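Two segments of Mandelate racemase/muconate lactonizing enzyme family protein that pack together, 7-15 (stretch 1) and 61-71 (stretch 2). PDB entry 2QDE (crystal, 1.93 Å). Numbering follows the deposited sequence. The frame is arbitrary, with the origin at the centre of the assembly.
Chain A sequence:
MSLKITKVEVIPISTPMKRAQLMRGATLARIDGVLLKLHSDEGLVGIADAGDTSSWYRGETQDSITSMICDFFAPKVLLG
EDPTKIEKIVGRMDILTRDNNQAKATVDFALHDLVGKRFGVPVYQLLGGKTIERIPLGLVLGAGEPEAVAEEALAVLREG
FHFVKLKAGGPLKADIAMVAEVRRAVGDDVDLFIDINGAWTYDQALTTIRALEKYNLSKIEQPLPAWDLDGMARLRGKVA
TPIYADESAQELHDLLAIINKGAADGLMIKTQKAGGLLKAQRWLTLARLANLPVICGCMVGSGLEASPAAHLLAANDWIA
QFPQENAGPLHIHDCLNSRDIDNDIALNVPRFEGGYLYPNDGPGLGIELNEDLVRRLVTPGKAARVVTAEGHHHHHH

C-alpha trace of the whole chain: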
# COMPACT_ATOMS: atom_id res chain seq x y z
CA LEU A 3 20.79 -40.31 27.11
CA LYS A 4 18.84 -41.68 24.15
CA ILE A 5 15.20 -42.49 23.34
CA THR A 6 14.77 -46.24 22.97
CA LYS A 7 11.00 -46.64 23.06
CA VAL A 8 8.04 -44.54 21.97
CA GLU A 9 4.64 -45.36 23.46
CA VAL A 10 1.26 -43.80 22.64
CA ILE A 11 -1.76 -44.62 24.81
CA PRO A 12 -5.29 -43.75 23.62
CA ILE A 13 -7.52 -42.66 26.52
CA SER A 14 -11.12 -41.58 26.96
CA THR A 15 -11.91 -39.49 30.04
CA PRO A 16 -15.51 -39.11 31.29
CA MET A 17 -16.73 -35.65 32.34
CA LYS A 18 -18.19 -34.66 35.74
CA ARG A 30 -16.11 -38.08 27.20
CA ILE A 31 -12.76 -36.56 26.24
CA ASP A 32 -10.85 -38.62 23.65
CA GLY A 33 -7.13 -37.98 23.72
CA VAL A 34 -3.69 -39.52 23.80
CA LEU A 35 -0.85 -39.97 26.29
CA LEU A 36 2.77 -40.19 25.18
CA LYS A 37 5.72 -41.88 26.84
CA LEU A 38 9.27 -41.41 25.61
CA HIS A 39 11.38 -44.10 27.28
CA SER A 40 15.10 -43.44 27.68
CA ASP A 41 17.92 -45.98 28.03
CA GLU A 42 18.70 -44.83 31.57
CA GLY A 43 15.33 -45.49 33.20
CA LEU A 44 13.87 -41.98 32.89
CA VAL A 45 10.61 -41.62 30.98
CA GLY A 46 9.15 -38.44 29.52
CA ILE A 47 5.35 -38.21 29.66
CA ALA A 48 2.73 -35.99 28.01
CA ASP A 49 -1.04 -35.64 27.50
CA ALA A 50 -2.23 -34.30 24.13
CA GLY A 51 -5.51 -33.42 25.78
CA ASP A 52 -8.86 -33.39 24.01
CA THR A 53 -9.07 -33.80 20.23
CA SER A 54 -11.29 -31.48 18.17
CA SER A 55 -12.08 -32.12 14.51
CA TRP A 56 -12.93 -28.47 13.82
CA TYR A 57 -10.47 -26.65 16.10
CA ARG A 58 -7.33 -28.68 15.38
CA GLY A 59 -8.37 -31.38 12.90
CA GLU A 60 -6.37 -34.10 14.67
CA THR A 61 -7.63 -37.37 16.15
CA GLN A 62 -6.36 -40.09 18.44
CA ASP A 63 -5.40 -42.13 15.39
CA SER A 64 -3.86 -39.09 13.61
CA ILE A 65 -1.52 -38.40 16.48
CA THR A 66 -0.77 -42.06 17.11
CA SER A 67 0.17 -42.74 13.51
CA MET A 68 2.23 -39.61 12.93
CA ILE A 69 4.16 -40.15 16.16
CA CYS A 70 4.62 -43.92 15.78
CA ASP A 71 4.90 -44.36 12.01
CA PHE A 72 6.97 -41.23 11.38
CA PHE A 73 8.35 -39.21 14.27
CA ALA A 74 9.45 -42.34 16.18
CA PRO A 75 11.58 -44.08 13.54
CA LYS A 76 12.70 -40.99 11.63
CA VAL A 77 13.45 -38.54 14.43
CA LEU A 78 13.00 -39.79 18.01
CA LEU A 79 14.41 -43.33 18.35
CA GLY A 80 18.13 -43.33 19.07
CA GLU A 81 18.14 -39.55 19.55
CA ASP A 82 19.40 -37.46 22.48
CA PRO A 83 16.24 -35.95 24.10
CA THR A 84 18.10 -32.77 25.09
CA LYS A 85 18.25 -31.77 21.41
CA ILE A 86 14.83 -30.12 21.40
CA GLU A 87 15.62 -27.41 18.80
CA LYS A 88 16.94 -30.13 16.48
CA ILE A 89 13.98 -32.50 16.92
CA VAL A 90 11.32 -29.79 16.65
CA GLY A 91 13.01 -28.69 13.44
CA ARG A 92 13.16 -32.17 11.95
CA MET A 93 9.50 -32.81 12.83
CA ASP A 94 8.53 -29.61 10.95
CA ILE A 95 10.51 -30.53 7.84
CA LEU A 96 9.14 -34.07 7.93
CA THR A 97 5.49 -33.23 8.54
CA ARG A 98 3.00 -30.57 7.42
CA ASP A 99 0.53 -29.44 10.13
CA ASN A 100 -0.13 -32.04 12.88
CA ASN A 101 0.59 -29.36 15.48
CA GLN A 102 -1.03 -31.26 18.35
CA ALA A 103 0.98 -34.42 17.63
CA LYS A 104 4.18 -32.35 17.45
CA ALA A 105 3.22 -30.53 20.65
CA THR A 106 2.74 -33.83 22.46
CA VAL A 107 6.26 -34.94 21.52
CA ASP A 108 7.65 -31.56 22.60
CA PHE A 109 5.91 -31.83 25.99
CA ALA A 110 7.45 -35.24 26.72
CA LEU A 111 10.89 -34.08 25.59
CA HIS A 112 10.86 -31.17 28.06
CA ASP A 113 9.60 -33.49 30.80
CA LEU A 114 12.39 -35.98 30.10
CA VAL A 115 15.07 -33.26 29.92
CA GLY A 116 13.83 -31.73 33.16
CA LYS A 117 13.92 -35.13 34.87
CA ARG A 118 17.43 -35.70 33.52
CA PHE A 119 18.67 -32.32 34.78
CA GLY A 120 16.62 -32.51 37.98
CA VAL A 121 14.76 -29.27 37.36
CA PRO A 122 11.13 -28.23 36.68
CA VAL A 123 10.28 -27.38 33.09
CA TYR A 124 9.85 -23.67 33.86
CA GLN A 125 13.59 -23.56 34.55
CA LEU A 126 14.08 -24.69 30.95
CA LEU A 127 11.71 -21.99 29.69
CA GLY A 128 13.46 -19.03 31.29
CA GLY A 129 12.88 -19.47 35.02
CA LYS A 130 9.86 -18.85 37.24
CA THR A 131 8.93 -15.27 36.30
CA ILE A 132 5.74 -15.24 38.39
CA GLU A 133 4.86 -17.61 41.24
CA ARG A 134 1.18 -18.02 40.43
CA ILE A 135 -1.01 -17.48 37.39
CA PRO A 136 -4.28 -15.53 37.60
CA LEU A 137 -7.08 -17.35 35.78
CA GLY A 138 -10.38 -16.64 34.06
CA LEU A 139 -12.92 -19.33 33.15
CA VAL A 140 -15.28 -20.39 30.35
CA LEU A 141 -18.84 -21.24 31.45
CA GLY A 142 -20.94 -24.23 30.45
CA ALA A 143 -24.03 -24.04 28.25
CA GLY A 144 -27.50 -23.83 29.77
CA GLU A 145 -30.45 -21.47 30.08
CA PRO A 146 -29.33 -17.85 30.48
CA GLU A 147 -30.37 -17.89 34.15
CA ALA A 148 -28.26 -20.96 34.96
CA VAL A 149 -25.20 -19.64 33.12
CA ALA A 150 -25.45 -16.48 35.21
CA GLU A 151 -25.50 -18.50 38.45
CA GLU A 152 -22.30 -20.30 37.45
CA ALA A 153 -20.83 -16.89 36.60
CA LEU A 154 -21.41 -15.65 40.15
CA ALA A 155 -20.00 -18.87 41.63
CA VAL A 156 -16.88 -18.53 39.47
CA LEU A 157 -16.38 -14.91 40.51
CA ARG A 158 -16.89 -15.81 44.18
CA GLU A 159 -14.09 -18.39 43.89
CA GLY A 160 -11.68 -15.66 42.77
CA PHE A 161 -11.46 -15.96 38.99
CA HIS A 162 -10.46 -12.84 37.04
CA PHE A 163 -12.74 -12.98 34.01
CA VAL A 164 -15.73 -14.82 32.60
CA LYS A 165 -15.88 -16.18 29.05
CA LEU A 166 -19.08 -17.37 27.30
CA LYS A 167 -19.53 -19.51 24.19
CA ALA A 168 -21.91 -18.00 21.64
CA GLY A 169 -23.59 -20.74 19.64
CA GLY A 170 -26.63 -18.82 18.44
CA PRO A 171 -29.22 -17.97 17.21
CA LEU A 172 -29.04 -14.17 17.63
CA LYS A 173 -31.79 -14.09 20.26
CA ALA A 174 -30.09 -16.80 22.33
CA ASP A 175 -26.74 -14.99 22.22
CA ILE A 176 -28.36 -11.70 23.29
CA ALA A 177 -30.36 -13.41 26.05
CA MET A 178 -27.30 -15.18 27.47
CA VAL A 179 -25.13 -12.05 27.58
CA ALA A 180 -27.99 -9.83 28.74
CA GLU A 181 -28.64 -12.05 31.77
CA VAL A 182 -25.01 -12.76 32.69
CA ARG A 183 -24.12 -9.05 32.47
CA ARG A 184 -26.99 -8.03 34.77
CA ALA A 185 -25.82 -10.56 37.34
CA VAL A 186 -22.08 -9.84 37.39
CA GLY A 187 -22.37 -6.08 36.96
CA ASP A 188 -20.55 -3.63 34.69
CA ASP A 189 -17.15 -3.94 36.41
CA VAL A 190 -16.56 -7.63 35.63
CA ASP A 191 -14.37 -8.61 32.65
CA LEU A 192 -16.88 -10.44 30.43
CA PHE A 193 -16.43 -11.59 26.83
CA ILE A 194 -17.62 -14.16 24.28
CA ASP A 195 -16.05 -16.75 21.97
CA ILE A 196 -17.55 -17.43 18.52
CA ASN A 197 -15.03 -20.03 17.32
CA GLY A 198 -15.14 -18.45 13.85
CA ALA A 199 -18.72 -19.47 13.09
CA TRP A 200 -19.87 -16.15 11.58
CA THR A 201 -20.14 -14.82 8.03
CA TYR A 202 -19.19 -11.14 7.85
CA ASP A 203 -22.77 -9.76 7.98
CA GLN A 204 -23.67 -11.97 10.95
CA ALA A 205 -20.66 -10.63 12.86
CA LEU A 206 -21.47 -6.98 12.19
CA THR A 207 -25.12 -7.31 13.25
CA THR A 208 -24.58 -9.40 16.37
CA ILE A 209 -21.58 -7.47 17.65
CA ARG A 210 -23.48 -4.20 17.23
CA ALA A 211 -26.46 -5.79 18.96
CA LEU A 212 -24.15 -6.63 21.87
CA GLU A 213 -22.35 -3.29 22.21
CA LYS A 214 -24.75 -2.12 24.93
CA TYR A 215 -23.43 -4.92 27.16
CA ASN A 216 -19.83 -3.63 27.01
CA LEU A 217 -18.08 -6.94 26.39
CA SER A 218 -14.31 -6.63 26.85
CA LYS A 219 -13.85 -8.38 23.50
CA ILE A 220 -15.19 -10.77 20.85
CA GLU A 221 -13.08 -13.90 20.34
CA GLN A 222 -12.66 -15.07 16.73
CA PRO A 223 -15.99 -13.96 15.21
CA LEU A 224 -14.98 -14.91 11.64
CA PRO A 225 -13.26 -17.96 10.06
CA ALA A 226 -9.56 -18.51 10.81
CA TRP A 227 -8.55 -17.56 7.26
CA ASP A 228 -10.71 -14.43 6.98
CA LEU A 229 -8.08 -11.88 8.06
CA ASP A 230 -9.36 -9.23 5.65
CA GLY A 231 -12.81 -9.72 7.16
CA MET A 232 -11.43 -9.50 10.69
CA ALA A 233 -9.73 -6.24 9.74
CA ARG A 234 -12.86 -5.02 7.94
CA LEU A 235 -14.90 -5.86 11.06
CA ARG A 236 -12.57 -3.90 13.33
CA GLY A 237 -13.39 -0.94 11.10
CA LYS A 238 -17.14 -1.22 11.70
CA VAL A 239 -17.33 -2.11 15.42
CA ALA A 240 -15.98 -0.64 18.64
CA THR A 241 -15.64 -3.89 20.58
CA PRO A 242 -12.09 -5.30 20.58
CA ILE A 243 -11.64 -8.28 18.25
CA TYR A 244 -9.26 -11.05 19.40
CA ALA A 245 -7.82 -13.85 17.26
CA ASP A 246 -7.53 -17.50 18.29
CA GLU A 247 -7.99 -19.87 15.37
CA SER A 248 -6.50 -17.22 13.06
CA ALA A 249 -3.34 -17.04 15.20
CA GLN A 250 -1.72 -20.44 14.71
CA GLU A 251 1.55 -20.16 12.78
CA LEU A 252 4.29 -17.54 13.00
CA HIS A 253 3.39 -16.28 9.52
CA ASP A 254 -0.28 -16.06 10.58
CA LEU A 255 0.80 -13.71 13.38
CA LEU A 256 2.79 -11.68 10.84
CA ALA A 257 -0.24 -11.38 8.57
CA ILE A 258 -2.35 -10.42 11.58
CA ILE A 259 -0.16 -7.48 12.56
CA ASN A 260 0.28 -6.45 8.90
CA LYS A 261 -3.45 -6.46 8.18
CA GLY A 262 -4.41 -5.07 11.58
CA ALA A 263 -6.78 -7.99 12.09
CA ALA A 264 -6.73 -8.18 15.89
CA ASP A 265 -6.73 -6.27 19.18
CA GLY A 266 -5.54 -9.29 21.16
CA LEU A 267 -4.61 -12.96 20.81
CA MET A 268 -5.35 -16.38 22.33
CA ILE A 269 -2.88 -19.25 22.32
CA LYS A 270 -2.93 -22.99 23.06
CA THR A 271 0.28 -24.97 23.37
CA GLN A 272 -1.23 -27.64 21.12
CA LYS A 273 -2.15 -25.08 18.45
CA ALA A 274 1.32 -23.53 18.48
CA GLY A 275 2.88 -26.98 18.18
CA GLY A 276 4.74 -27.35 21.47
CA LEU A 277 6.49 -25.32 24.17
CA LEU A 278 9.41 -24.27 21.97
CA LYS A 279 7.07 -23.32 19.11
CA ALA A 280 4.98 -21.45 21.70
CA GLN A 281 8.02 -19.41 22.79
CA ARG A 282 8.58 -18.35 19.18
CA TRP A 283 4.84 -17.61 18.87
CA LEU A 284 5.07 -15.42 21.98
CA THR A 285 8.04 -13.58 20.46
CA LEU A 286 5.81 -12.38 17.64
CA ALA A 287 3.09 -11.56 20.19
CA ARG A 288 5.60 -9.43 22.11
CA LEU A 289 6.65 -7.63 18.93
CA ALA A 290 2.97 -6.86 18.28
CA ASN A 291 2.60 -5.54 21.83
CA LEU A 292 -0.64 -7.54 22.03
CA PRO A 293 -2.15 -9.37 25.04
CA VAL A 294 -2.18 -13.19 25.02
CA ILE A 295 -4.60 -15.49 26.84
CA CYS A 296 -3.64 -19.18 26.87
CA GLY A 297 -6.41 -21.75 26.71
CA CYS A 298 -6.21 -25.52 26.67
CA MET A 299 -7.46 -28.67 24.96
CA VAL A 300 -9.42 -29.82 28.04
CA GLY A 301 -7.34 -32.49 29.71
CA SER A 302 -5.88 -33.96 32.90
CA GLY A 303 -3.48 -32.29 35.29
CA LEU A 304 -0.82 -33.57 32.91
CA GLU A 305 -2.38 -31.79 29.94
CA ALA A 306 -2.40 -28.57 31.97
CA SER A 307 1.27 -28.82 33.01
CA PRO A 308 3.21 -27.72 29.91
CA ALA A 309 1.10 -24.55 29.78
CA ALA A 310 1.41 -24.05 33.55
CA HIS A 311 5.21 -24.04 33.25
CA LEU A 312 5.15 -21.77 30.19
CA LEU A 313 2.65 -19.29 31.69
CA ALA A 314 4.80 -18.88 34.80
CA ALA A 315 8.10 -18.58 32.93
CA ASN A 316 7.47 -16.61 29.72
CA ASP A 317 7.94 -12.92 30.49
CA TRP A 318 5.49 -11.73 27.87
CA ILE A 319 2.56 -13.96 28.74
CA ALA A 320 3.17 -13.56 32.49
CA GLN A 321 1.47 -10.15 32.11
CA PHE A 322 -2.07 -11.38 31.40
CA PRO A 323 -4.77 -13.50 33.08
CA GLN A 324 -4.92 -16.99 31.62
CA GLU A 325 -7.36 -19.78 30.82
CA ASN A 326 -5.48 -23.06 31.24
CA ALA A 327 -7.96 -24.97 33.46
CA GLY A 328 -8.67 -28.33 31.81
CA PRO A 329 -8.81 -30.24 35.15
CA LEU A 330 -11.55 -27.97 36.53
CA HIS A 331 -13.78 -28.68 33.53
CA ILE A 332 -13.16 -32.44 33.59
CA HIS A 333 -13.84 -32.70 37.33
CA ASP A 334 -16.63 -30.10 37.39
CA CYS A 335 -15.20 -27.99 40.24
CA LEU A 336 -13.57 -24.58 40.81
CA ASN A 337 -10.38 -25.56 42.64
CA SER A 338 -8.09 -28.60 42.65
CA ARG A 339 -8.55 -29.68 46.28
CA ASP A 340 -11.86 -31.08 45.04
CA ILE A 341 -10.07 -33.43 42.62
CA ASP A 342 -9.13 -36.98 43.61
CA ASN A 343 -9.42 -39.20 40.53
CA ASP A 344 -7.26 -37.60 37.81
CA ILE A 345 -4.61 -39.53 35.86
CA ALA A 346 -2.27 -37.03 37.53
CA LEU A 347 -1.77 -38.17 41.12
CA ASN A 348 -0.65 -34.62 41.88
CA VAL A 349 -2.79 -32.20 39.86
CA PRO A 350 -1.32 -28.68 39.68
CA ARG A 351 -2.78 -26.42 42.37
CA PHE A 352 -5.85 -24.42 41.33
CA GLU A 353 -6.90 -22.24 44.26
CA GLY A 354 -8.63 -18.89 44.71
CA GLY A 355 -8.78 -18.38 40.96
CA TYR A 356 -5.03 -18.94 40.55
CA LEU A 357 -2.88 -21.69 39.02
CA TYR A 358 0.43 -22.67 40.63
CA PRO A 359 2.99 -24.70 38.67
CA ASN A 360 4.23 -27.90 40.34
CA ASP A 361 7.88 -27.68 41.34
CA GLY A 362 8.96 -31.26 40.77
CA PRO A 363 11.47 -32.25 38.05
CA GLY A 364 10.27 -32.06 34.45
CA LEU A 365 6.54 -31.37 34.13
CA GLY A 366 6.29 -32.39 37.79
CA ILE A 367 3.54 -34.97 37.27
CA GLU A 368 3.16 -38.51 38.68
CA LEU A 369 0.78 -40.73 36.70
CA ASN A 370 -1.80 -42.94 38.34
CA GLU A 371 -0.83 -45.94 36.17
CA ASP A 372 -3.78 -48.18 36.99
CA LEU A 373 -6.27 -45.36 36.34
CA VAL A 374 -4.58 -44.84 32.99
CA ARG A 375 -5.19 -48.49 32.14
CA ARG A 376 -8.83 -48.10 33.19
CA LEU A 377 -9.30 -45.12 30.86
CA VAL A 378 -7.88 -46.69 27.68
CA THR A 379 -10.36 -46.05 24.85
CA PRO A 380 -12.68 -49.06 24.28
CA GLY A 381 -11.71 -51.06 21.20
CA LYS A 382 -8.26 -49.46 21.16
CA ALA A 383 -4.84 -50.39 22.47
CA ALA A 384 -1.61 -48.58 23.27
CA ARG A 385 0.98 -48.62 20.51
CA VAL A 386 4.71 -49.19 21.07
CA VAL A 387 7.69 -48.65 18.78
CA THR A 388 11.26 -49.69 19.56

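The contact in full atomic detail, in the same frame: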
# COMPACT_ATOMS: atom_id res chain seq x y z
N LYS A 7 12.36 -46.13 23.20
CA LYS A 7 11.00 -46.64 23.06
C LYS A 7 9.99 -45.50 23.04
O LYS A 7 10.03 -44.60 23.87
CB LYS A 7 10.72 -47.61 24.21
CG LYS A 7 9.40 -48.35 24.17
CD LYS A 7 9.38 -49.37 25.32
CE LYS A 7 7.97 -49.71 25.76
NZ LYS A 7 7.97 -50.55 27.01
N VAL A 8 9.07 -45.55 22.08
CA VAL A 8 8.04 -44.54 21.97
C VAL A 8 6.69 -45.22 22.15
O VAL A 8 6.34 -46.13 21.39
CB VAL A 8 8.11 -43.83 20.60
CG1 VAL A 8 7.02 -42.78 20.49
CG2 VAL A 8 9.48 -43.18 20.43
N GLU A 9 5.94 -44.78 23.15
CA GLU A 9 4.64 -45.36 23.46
C GLU A 9 3.49 -44.36 23.49
O GLU A 9 3.55 -43.35 24.19
CB GLU A 9 4.73 -46.08 24.82
CG GLU A 9 3.39 -46.42 25.45
CD GLU A 9 3.55 -47.12 26.79
OE1 GLU A 9 4.62 -46.97 27.41
OE2 GLU A 9 2.60 -47.80 27.22
N VAL A 10 2.44 -44.65 22.72
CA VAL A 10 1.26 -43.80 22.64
C VAL A 10 0.03 -44.54 23.14
O VAL A 10 -0.34 -45.57 22.58
CB VAL A 10 1.01 -43.32 21.20
CG1 VAL A 10 -0.22 -42.44 21.15
CG2 VAL A 10 2.22 -42.56 20.68
N ILE A 11 -0.59 -44.01 24.19
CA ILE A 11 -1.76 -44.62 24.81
C ILE A 11 -3.04 -43.82 24.56
O ILE A 11 -3.15 -42.66 24.96
CB ILE A 11 -1.58 -44.70 26.35
CG1 ILE A 11 -0.23 -45.32 26.68
CG2 ILE A 11 -2.72 -45.48 26.97
CD1 ILE A 11 0.15 -45.19 28.13
N PRO A 12 -4.03 -44.44 23.90
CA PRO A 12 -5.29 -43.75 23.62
C PRO A 12 -6.23 -43.83 24.83
O PRO A 12 -6.57 -44.92 25.29
CB PRO A 12 -5.84 -44.51 22.42
CG PRO A 12 -5.42 -45.93 22.74
CD PRO A 12 -4.00 -45.77 23.24
N ILE A 13 -6.62 -42.68 25.37
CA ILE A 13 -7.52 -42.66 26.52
C ILE A 13 -8.81 -41.89 26.28
O ILE A 13 -8.88 -41.00 25.42
CB ILE A 13 -6.83 -42.08 27.78
CG1 ILE A 13 -6.31 -40.67 27.50
CG2 ILE A 13 -5.68 -42.98 28.23
CD1 ILE A 13 -5.90 -39.90 28.76
N SER A 14 -9.83 -42.25 27.04
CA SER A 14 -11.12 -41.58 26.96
C SER A 14 -11.50 -41.24 28.40
O SER A 14 -11.71 -42.12 29.22
CB SER A 14 -12.17 -42.51 26.34
OG SER A 14 -11.88 -42.77 24.97
N THR A 15 -11.59 -39.94 28.69
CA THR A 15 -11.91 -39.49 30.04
C THR A 15 -13.33 -38.94 30.19
O THR A 15 -13.71 -37.98 29.53
CB THR A 15 -10.92 -38.41 30.50
OG1 THR A 15 -9.59 -38.89 30.32
CG2 THR A 15 -11.14 -38.06 31.96
N THR A 61 -6.91 -36.35 15.40
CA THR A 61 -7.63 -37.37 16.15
C THR A 61 -6.66 -38.27 16.88
O THR A 61 -5.45 -38.18 16.68
CB THR A 61 -8.47 -38.26 15.21
OG1 THR A 61 -7.59 -38.95 14.30
CG2 THR A 61 -9.48 -37.43 14.42
N GLN A 62 -7.20 -39.15 17.71
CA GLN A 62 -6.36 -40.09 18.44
C GLN A 62 -5.50 -40.84 17.45
O GLN A 62 -4.29 -40.94 17.64
CB GLN A 62 -7.22 -41.09 19.22
CG GLN A 62 -7.92 -40.52 20.42
CD GLN A 62 -8.65 -41.60 21.18
OE1 GLN A 62 -9.43 -42.35 20.59
NE2 GLN A 62 -8.39 -41.69 22.48
N ASP A 63 -6.13 -41.37 16.40
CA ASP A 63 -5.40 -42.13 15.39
C ASP A 63 -4.40 -41.27 14.60
O ASP A 63 -3.32 -41.74 14.27
CB ASP A 63 -6.38 -42.86 14.46
CG ASP A 63 -7.12 -44.00 15.17
OD1 ASP A 63 -6.72 -44.35 16.31
OD2 ASP A 63 -8.10 -44.55 14.61
N SER A 64 -4.76 -40.01 14.32
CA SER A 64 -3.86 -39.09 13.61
C SER A 64 -2.55 -38.98 14.37
O SER A 64 -1.47 -39.22 13.83
CB SER A 64 -4.43 -37.67 13.55
OG SER A 64 -5.54 -37.60 12.71
N ILE A 65 -2.67 -38.58 15.62
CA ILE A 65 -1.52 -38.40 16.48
C ILE A 65 -0.73 -39.69 16.67
O ILE A 65 0.50 -39.69 16.59
CB ILE A 65 -1.98 -37.86 17.85
CG1 ILE A 65 -2.70 -36.52 17.64
CG2 ILE A 65 -0.79 -37.71 18.79
CD1 ILE A 65 -3.46 -36.01 18.86
N THR A 66 -1.44 -40.79 16.90
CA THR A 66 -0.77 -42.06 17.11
C THR A 66 0.04 -42.48 15.90
O THR A 66 1.18 -42.92 16.03
CB THR A 66 -1.78 -43.17 17.47
OG1 THR A 66 -2.41 -42.85 18.72
CG2 THR A 66 -1.08 -44.52 17.59
N SER A 67 -0.54 -42.35 14.71
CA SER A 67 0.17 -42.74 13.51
C SER A 67 1.35 -41.82 13.20
O SER A 67 2.46 -42.30 12.93
CB SER A 67 -0.77 -42.78 12.31
OG SER A 67 -0.07 -43.21 11.16
N MET A 68 1.13 -40.51 13.24
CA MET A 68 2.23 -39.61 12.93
C MET A 68 3.40 -39.81 13.89
O MET A 68 4.55 -39.84 13.47
CB MET A 68 1.78 -38.15 12.94
CG MET A 68 2.82 -37.20 12.33
SD MET A 68 3.32 -37.67 10.65
CE MET A 68 1.83 -37.44 9.79
N ILE A 69 3.10 -39.96 15.17
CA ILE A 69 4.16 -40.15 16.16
C ILE A 69 4.85 -41.52 16.01
O ILE A 69 6.08 -41.60 16.00
CB ILE A 69 3.62 -40.03 17.60
CG1 ILE A 69 3.20 -38.58 17.88
CG2 ILE A 69 4.69 -40.46 18.61
CD1 ILE A 69 2.71 -38.35 19.29
N CYS A 70 4.06 -42.57 15.89
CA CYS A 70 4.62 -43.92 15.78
C CYS A 70 5.17 -44.33 14.42
O CYS A 70 6.24 -44.94 14.35
CB CYS A 70 3.58 -44.93 16.25
SG CYS A 70 3.22 -44.78 18.01
N ASP A 71 4.46 -43.99 13.35
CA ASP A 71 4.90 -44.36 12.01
C ASP A 71 5.92 -43.43 11.38
O ASP A 71 6.60 -43.80 10.42
CB ASP A 71 3.70 -44.48 11.06
CG ASP A 71 2.79 -45.64 11.41
OD1 ASP A 71 3.31 -46.77 11.55
OD2 ASP A 71 1.57 -45.44 11.53

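What forms the apolar centre of the contact? Val-10, with the largest area covered of any residue here, lies near the middle of the contact with its CA-to-CB bond pointing toward the helix, and its two methyl groups reach different neighbours. Val-10 CG2 lies 3.8 Å from Ile-69 CG2 and 3.6 Å from Cys-70 SG, while Val-10 CG1 lies 3.3 Å from Thr-66 OG1. Val-8, one strand repeat earlier, adds a second apolar contact to the same isoleucine, its CG1 standing 3.8 Å from Ile-69 CG2. The methyl CG2 of Ile-69 thus touches both valines. These are van der Waals contacts; the two valines, Ile-69 and Cys-70 are buried, while Thr-66 is partly exposed. No hydrogen bond crosses between the stretches.

How do a strand and a helix bring the right residues together? The two run almost exactly antiparallel, at 174°, with their axes 8.9 Å apart at closest approach. Alternation along the strand turns Val-8, Val-10 and Pro-12 toward the helix and Glu-9, Ile-11 and Ile-13 away from it. On the helix, Gln-62 and Thr-66 are four residues apart; Ile-69 and Cys-70 follow three and four residues after Thr-66. The first three point toward the strand and Cys-70 sideways, with its SG still in contact. Two residues of strand match about one turn of helix: Val-8 pairs with Cys-70, Val-10 with Thr-66 and Pro-12 with Gln-62.

Why does a threonine fit beside Val-10? Thr-66 takes the m rotamer, which lets its hydroxyl donate a hydrogen bond back to the preceding turn, with Thr-66 OG1 2.9 Å from Gln-62 O. That carbonyl also accepts the backbone bond from Thr-66 N, at 2.9 Å from Gln-62 O. The hydroxyl can therefore sit against a valine methyl with its proton already engaged within the helix.

What happens at the polar edge? Near the start of the helix, Gln-62 points toward the strand with chi1 m and chi2 t, an extended reach that brings its amide to the strand's later residues. Gln-62 NE2 is 3.8 Å from Pro-12 CB, so the amide borders the proline ring, which offers an apolar surface. The same Gln-62 NE2 comes within 3.1 Å of Ile-13 O, but the angle is poor and this is not a hydrogen bond; both polar ends of the glutamine side chain find hydrogen bonds elsewhere in the structure. Though polar, Gln-62 is buried, and it covers the end of the contact where the valines give way to Pro-12.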